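Local coordinates for beta subunit of photoactivated adenylyl cyclase (Beggiatoa sp. PS, PDB 5M2A), which converts ATP to cyclic AMP under the control of blue light, sensed by a flavin-binding BLUF domain coupled to a class III adenylyl cyclase domain that works as a homodimer, at the interface of chains A and B. Coordinates in Å, arbitrary orientation; residue numbers count along the deposited sequence, not the author numbering. Chains: chain A/B, Beta subunit of photoactivated adenylyl cyclase.

Contact 1: the interface of chains A and B. Residues chain A 123, 126-127, 129-130, 138; chain B 122-123, 126-127, 130.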
# COMPACT_ATOMS: atom_id res chain seq x y z
N HIS A 123 -2.80 9.20 -10.82
CA HIS A 123 -3.17 7.79 -10.86
C HIS A 123 -1.94 6.91 -11.03
O HIS A 123 -1.79 5.89 -10.34
CB HIS A 123 -4.16 7.58 -12.02
CG HIS A 123 -4.82 6.23 -12.04
ND1 HIS A 123 -4.19 5.09 -12.49
CD2 HIS A 123 -6.07 5.85 -11.70
CE1 HIS A 123 -5.02 4.06 -12.42
NE2 HIS A 123 -6.17 4.49 -11.94
N LEU A 126 -0.08 6.58 -7.72
CA LEU A 126 -0.79 5.68 -6.81
C LEU A 126 -0.63 4.21 -7.21
O LEU A 126 -0.55 3.35 -6.33
CB LEU A 126 -2.27 6.03 -6.77
CG LEU A 126 -2.73 7.41 -6.31
CD1 LEU A 126 -4.16 7.33 -5.80
CD2 LEU A 126 -1.83 8.01 -5.25
N GLU A 127 -0.62 3.91 -8.52
CA GLU A 127 -0.42 2.53 -8.98
C GLU A 127 0.82 1.90 -8.36
O GLU A 127 0.83 0.69 -8.09
CB GLU A 127 -0.27 2.48 -10.50
CG GLU A 127 -1.56 2.66 -11.26
CD GLU A 127 -1.30 2.94 -12.72
OE1 GLU A 127 -1.80 3.95 -13.24
OE2 GLU A 127 -0.53 2.15 -13.33
N TYR A 129 2.04 2.23 -5.42
CA TYR A 129 1.86 1.82 -4.03
C TYR A 129 0.90 0.66 -3.86
O TYR A 129 0.72 0.18 -2.74
CB TYR A 129 1.38 3.01 -3.19
CG TYR A 129 2.42 4.08 -3.00
CD1 TYR A 129 2.66 5.02 -3.99
CD2 TYR A 129 3.18 4.15 -1.83
CE1 TYR A 129 3.62 6.00 -3.83
CE2 TYR A 129 4.14 5.12 -1.66
CZ TYR A 129 4.36 6.05 -2.66
OH TYR A 129 5.31 7.03 -2.49
N MET A 130 0.27 0.20 -4.93
CA MET A 130 -0.73 -0.85 -4.77
C MET A 130 -0.06 -2.21 -4.57
O MET A 130 1.01 -2.47 -5.12
CB MET A 130 -1.63 -0.91 -5.99
CG MET A 130 -2.34 0.40 -6.28
SD MET A 130 -3.28 0.98 -4.85
CE MET A 130 -4.55 -0.18 -4.84
N ILE A 138 -7.61 -4.99 -11.20
CA ILE A 138 -8.01 -3.87 -12.05
C ILE A 138 -7.74 -4.18 -13.51
O ILE A 138 -8.56 -3.89 -14.39
CB ILE A 138 -7.30 -2.58 -11.60
CG1 ILE A 138 -7.81 -2.17 -10.22
CG2 ILE A 138 -7.53 -1.45 -12.61
CD1 ILE A 138 -7.02 -1.08 -9.61
N SER B 122 -11.37 5.38 -11.02
CA SER B 122 -10.30 4.44 -10.73
C SER B 122 -9.34 5.01 -9.70
O SER B 122 -8.89 4.31 -8.78
CB SER B 122 -9.56 4.08 -12.01
OG SER B 122 -8.55 3.12 -11.77
N HIS B 123 -9.00 6.29 -9.85
CA HIS B 123 -8.16 6.98 -8.88
C HIS B 123 -8.74 6.88 -7.48
O HIS B 123 -8.02 6.62 -6.51
CB HIS B 123 -8.00 8.44 -9.29
CG HIS B 123 -6.95 9.17 -8.53
ND1 HIS B 123 -7.09 9.51 -7.21
CD2 HIS B 123 -5.74 9.65 -8.92
CE1 HIS B 123 -6.01 10.17 -6.80
NE2 HIS B 123 -5.18 10.26 -7.82
N LEU B 126 -8.05 3.46 -5.97
CA LEU B 126 -6.66 3.32 -5.53
C LEU B 126 -6.43 4.07 -4.22
O LEU B 126 -5.66 3.60 -3.36
CB LEU B 126 -5.70 3.85 -6.59
CG LEU B 126 -5.70 3.25 -7.99
CD1 LEU B 126 -4.47 3.74 -8.73
CD2 LEU B 126 -5.73 1.74 -7.94
N GLU B 127 -7.04 5.24 -4.06
CA GLU B 127 -6.86 6.02 -2.84
C GLU B 127 -7.21 5.21 -1.60
O GLU B 127 -6.60 5.40 -0.54
CB GLU B 127 -7.74 7.27 -2.87
CG GLU B 127 -7.29 8.36 -3.81
CD GLU B 127 -8.35 9.45 -3.91
OE1 GLU B 127 -8.84 9.92 -2.86
OE2 GLU B 127 -8.72 9.80 -5.04
N MET B 130 -4.23 3.41 -0.16
CA MET B 130 -2.97 4.13 0.04
C MET B 130 -2.64 4.26 1.52
O MET B 130 -3.54 4.34 2.36
CB MET B 130 -3.05 5.52 -0.59
CG MET B 130 -3.10 5.54 -2.09
SD MET B 130 -1.56 4.95 -2.83
CE MET B 130 -0.41 6.26 -2.49
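A:His123 and B:Leu126 meet face to tip. The methyl B:Leu126 CD1 sits over the centre of the A:His123 imidazole, 3.8 Å from the ring centroid, and the leucine runs roughly perpendicular to the histidine side chain. The dimer two-fold repeats the motif: A:Leu126 CD1 lies over the B:His123 ring, displaced toward its rim and 3.5 Å from B:His123 CE1.

The A:His123 ring is gripped at two edge positions. A:His123 NE2 shares a nearly straight hydrogen bond with B:Ser122 OG, 2.8 Å long and 168° at the hydrogen; either group could be the donor. A:His123 ND1 donates in its ring plane to A:Glu127 OE1 at 2.7 Å, on the anti side of the carboxylate and tilted from its plane. CG anti to the backbone N (chi1 -170°) carries the ring to the serine. Together the two bonds fix the rotation of the imidazole and hold its face against the methyl. The nearby carboxylate may favour a protonated ring.

The other leucine branch, B:Leu126 CD2, packs against A:Ile138 CD1 at 3.5 Å and also touches A:Met130 CE. In the matching position, A:Leu126 CD2 touches B:Met130 CE at 3.6 Å. The chain of B:Met130 folds back on itself, which brings B:Met130 SD to 3.5 Å from A:Tyr129 CB.

Most of this contact lies near the C-terminal ends of the paired helices A 110-129 and B 110-128. Helix A 132-139 adds A:Ile138 at the flank.

Contact 2: the interface of chains A and B. Residues chain A 9, 42, 44, 51, 53, 90; chain B 111, 114-115.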
# COMPACT_ATOMS: atom_id res chain seq x y z
N VAL A 9 -11.02 0.02 -21.70
CA VAL A 9 -10.31 1.29 -21.67
C VAL A 9 -8.99 1.05 -20.97
O VAL A 9 -8.96 0.35 -19.95
CB VAL A 9 -11.12 2.39 -20.95
CG1 VAL A 9 -10.40 3.73 -21.05
CG2 VAL A 9 -12.52 2.49 -21.52
N VAL A 42 -11.58 5.19 -29.73
CA VAL A 42 -10.86 6.45 -29.76
C VAL A 42 -9.49 6.26 -29.14
O VAL A 42 -9.32 5.46 -28.21
CB VAL A 42 -11.61 7.59 -29.02
CG1 VAL A 42 -12.90 7.91 -29.72
CG2 VAL A 42 -11.89 7.20 -27.58
N LEU A 44 -6.57 8.76 -27.57
CA LEU A 44 -6.14 10.09 -27.15
C LEU A 44 -4.72 10.02 -26.62
O LEU A 44 -4.32 9.04 -25.99
CB LEU A 44 -7.06 10.65 -26.06
CG LEU A 44 -8.31 11.44 -26.44
CD1 LEU A 44 -9.35 10.51 -26.99
CD2 LEU A 44 -8.85 12.19 -25.23
N PHE A 51 -4.36 7.09 -24.13
CA PHE A 51 -5.64 6.64 -23.61
C PHE A 51 -6.36 5.98 -24.77
O PHE A 51 -6.46 6.59 -25.84
CB PHE A 51 -6.51 7.80 -23.08
CG PHE A 51 -5.80 8.72 -22.12
CD1 PHE A 51 -4.79 9.56 -22.56
CD2 PHE A 51 -6.18 8.79 -20.80
CE1 PHE A 51 -4.15 10.42 -21.68
CE2 PHE A 51 -5.53 9.66 -19.92
CZ PHE A 51 -4.52 10.47 -20.37
N ILE A 53 -9.92 3.61 -25.97
CA ILE A 53 -11.17 2.90 -25.76
C ILE A 53 -11.39 2.03 -26.99
O ILE A 53 -11.31 2.53 -28.12
CB ILE A 53 -12.35 3.87 -25.56
CG1 ILE A 53 -12.05 4.86 -24.44
CG2 ILE A 53 -13.63 3.09 -25.27
CD1 ILE A 53 -13.11 5.95 -24.26
N MET A 90 -20.12 3.04 -28.07
CA MET A 90 -19.93 4.43 -27.68
C MET A 90 -19.54 5.32 -28.86
O MET A 90 -19.91 6.50 -28.89
CB MET A 90 -18.85 4.50 -26.59
CG MET A 90 -19.05 5.62 -25.60
SD MET A 90 -17.85 5.53 -24.26
CE MET A 90 -18.60 6.69 -23.11
N PRO B 111 -15.41 11.73 -25.69
CA PRO B 111 -14.24 10.90 -25.33
C PRO B 111 -13.49 11.41 -24.12
O PRO B 111 -13.15 10.63 -23.21
CB PRO B 111 -13.38 10.93 -26.60
CG PRO B 111 -14.32 11.24 -27.69
CD PRO B 111 -15.32 12.18 -27.09
N SER B 114 -15.63 10.96 -20.99
CA SER B 114 -15.65 9.56 -20.56
C SER B 114 -14.34 9.15 -19.90
O SER B 114 -14.35 8.47 -18.86
CB SER B 114 -15.95 8.65 -21.76
OG SER B 114 -15.92 7.29 -21.35
N LEU B 115 -13.21 9.54 -20.49
CA LEU B 115 -11.93 9.15 -19.89
C LEU B 115 -11.73 9.80 -18.53
O LEU B 115 -11.22 9.17 -17.60
CB LEU B 115 -10.78 9.52 -20.83
CG LEU B 115 -10.76 8.69 -22.12
CD1 LEU B 115 -9.82 9.32 -23.12
CD2 LEU B 115 -10.35 7.27 -21.81
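B:Leu115 has CG anti to the carbonyl carbon (chi1 -68°) and chi2 of 166°, which points its two methyls into the sheet residues of chain A. B:Leu115 CD1 meets A:Phe51 CB at 3.6 Å and A:Leu44 CD2 at 3.7 Å. B:Leu115 CD2 meets A:Val9 CG1 at 3.6 Å; this valine methyl is anti to its backbone N (chi1 -175°), which turns it toward the leucine.

A:Ile53 passes alongside B:Leu115, pointing the other way. A:Ile53 CD1 lies 3.9 Å from B:Leu115 CD2. A:Phe51 offers its CB to the leucine, while the ring points away.

B:Pro111 rests on the same surface. B:Pro111 CB is 4.1 Å from A:Leu44 CD1, a looser contact in which the two side chains run roughly perpendicular. A:Val42 borders the proline with both methyls.

A:Met90 reaches in with an extended chain beyond CG. The terminal methyl A:Met90 CE touches B:Ser114 CB at 3.6 Å and also faces the hydroxyl oxygen OG. No polar atoms pair across this patch; its contacts are apolar.

The start of helix B 110-128 lies across the BLUF sheet of chain A. Strands A 5-14, A 40-46 and A 49-55 supply the main surface, and the loop residue A:Met90 closes one flank.

Contact 3: the interface of chains A and B. Residues chain A 184, 200-203; chain B 200, 261, 268, 270-272.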
# COMPACT_ATOMS: atom_id res chain seq x y z
N PHE A 184 15.09 -3.37 -2.04
CA PHE A 184 13.70 -3.50 -2.51
C PHE A 184 13.61 -3.60 -4.02
O PHE A 184 12.81 -4.39 -4.55
CB PHE A 184 12.88 -2.30 -2.02
CG PHE A 184 12.57 -2.33 -0.55
CD1 PHE A 184 12.80 -3.47 0.22
CD2 PHE A 184 12.02 -1.21 0.06
CE1 PHE A 184 12.49 -3.48 1.59
CE2 PHE A 184 11.71 -1.21 1.41
CZ PHE A 184 11.95 -2.35 2.19
N LYS A 200 3.68 -6.15 0.35
CA LYS A 200 4.03 -4.91 1.03
C LYS A 200 5.48 -4.99 1.48
O LYS A 200 6.07 -6.07 1.52
CB LYS A 200 3.12 -4.64 2.24
CG LYS A 200 3.17 -5.73 3.29
CD LYS A 200 2.01 -5.61 4.30
CE LYS A 200 0.69 -6.02 3.66
NZ LYS A 200 -0.47 -5.82 4.55
N PHE A 201 6.03 -3.82 1.82
CA PHE A 201 7.28 -3.69 2.55
C PHE A 201 6.97 -3.40 4.02
O PHE A 201 6.13 -2.54 4.32
CB PHE A 201 8.15 -2.56 1.99
CG PHE A 201 8.43 -2.67 0.52
CD1 PHE A 201 8.55 -3.90 -0.09
CD2 PHE A 201 8.58 -1.53 -0.25
CE1 PHE A 201 8.81 -4.00 -1.45
CE2 PHE A 201 8.83 -1.62 -1.60
CZ PHE A 201 8.95 -2.86 -2.21
N ILE A 202 7.62 -4.13 4.93
CA ILE A 202 7.47 -3.92 6.36
C ILE A 202 8.87 -3.68 6.93
O ILE A 202 9.65 -4.63 7.06
CB ILE A 202 6.79 -5.11 7.06
CG1 ILE A 202 5.51 -5.48 6.34
CG2 ILE A 202 6.51 -4.79 8.52
CD1 ILE A 202 5.15 -6.93 6.49
N GLY A 203 9.18 -2.44 7.27
CA GLY A 203 10.57 -2.17 7.63
C GLY A 203 11.46 -2.50 6.45
O GLY A 203 11.20 -2.11 5.31
N LYS B 200 0.37 0.01 9.10
CA LYS B 200 -0.17 -1.01 8.22
C LYS B 200 -0.72 -2.17 9.04
O LYS B 200 -0.54 -2.24 10.26
CB LYS B 200 0.89 -1.52 7.23
CG LYS B 200 2.10 -2.14 7.87
CD LYS B 200 3.24 -2.15 6.87
CE LYS B 200 3.61 -0.74 6.46
NZ LYS B 200 4.60 -0.72 5.36
N MET B 261 9.67 4.26 0.14
CA MET B 261 10.80 3.49 -0.34
C MET B 261 10.33 2.44 -1.34
O MET B 261 9.15 2.09 -1.43
CB MET B 261 11.56 2.87 0.83
CG MET B 261 12.15 3.95 1.77
SD MET B 261 13.30 3.32 2.97
CE MET B 261 12.46 1.81 3.37
N ASP B 268 6.30 1.75 -1.23
CA ASP B 268 5.52 1.62 -0.01
C ASP B 268 6.00 2.69 0.96
O ASP B 268 7.03 3.32 0.75
CB ASP B 268 5.66 0.22 0.60
CG ASP B 268 4.41 -0.20 1.37
OD1 ASP B 268 3.59 0.68 1.76
OD2 ASP B 268 4.25 -1.42 1.59
N THR B 270 7.22 3.09 4.83
CA THR B 270 7.77 2.18 5.82
C THR B 270 8.48 2.96 6.91
O THR B 270 8.85 4.13 6.76
CB THR B 270 8.76 1.17 5.23
OG1 THR B 270 9.71 1.86 4.42
CG2 THR B 270 8.05 0.11 4.42
N LEU B 271 8.62 2.29 8.06
CA LEU B 271 9.39 2.78 9.20
C LEU B 271 10.55 1.83 9.37
O LEU B 271 10.34 0.62 9.51
CB LEU B 271 8.55 2.82 10.48
CG LEU B 271 7.34 3.74 10.44
CD1 LEU B 271 6.58 3.66 11.75
CD2 LEU B 271 7.81 5.13 10.20
N LEU B 272 11.77 2.35 9.36
CA LEU B 272 12.97 1.53 9.46
C LEU B 272 13.66 1.78 10.79
O LEU B 272 14.05 2.92 11.08
CB LEU B 272 13.96 1.86 8.34
CG LEU B 272 13.52 1.83 6.89
CD1 LEU B 272 14.66 2.43 6.07
CD2 LEU B 272 13.24 0.41 6.47
O HOH W 1 6.87 -0.42 7.91
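A:Phe201 and B:Thr270 touch at the apolar centre, where B:Thr270 CG2 packs on A:Phe201 CB at 3.6 Å. A:Phe201 and B:Asp268 lie side by side, pointing opposite ways, with ring and carboxylate planes 49° apart. A:Phe201 CD2 is 3.5 Å from B:Asp268 CB. The rings of A:Phe184 and A:Phe201 overlap face on face, offset toward their rims. In a neighbouring contact, A:Phe184 CE2 meets the methyl B:Met261 CE at 3.7 Å.

Farther out, the strand edge turns polar. A:Phe201 N donates to B:Asp268 OD2 at 3.0 Å, on the anti side of the carboxylate and slightly out of its plane. The aspartate CG is anti to its backbone N (chi1 -150°), which turns the carboxylate toward this amide.

B:Lys200 NZ donates to A:Phe201 O at 2.6 Å, in line with the carbonyl bond (170° at the oxygen). The lysine chain bends at chi3 to get there. B:Lys200 NZ also forms a long salt bridge with B:Asp268 OD2, at 3.9 Å. An alanine in place of B:Lys200 would probably leave the A:Phe201 carbonyl without this donor and the B:Asp268 carboxylate without its nearby positive charge.

At the outer rim, one water links the chains, 3.1 Å from A:Gly203 N and 3.2 Å from B:Leu271 N.

The contacts form a line along the dimer. The C-alpha centres of contact 1 and contact 2 lie about 20 Å apart, those of contact 1 and contact 3 about 17 Å, and those of contact 2 and contact 3 about 36 Å. Helix B 110-128 is common to contact 1 and contact 2. Contact 3 shares no element with them and joins the cyclase domains. The helix pair thus lies between sensor and catalytic contacts, and could plausibly carry the light signal from one to the other.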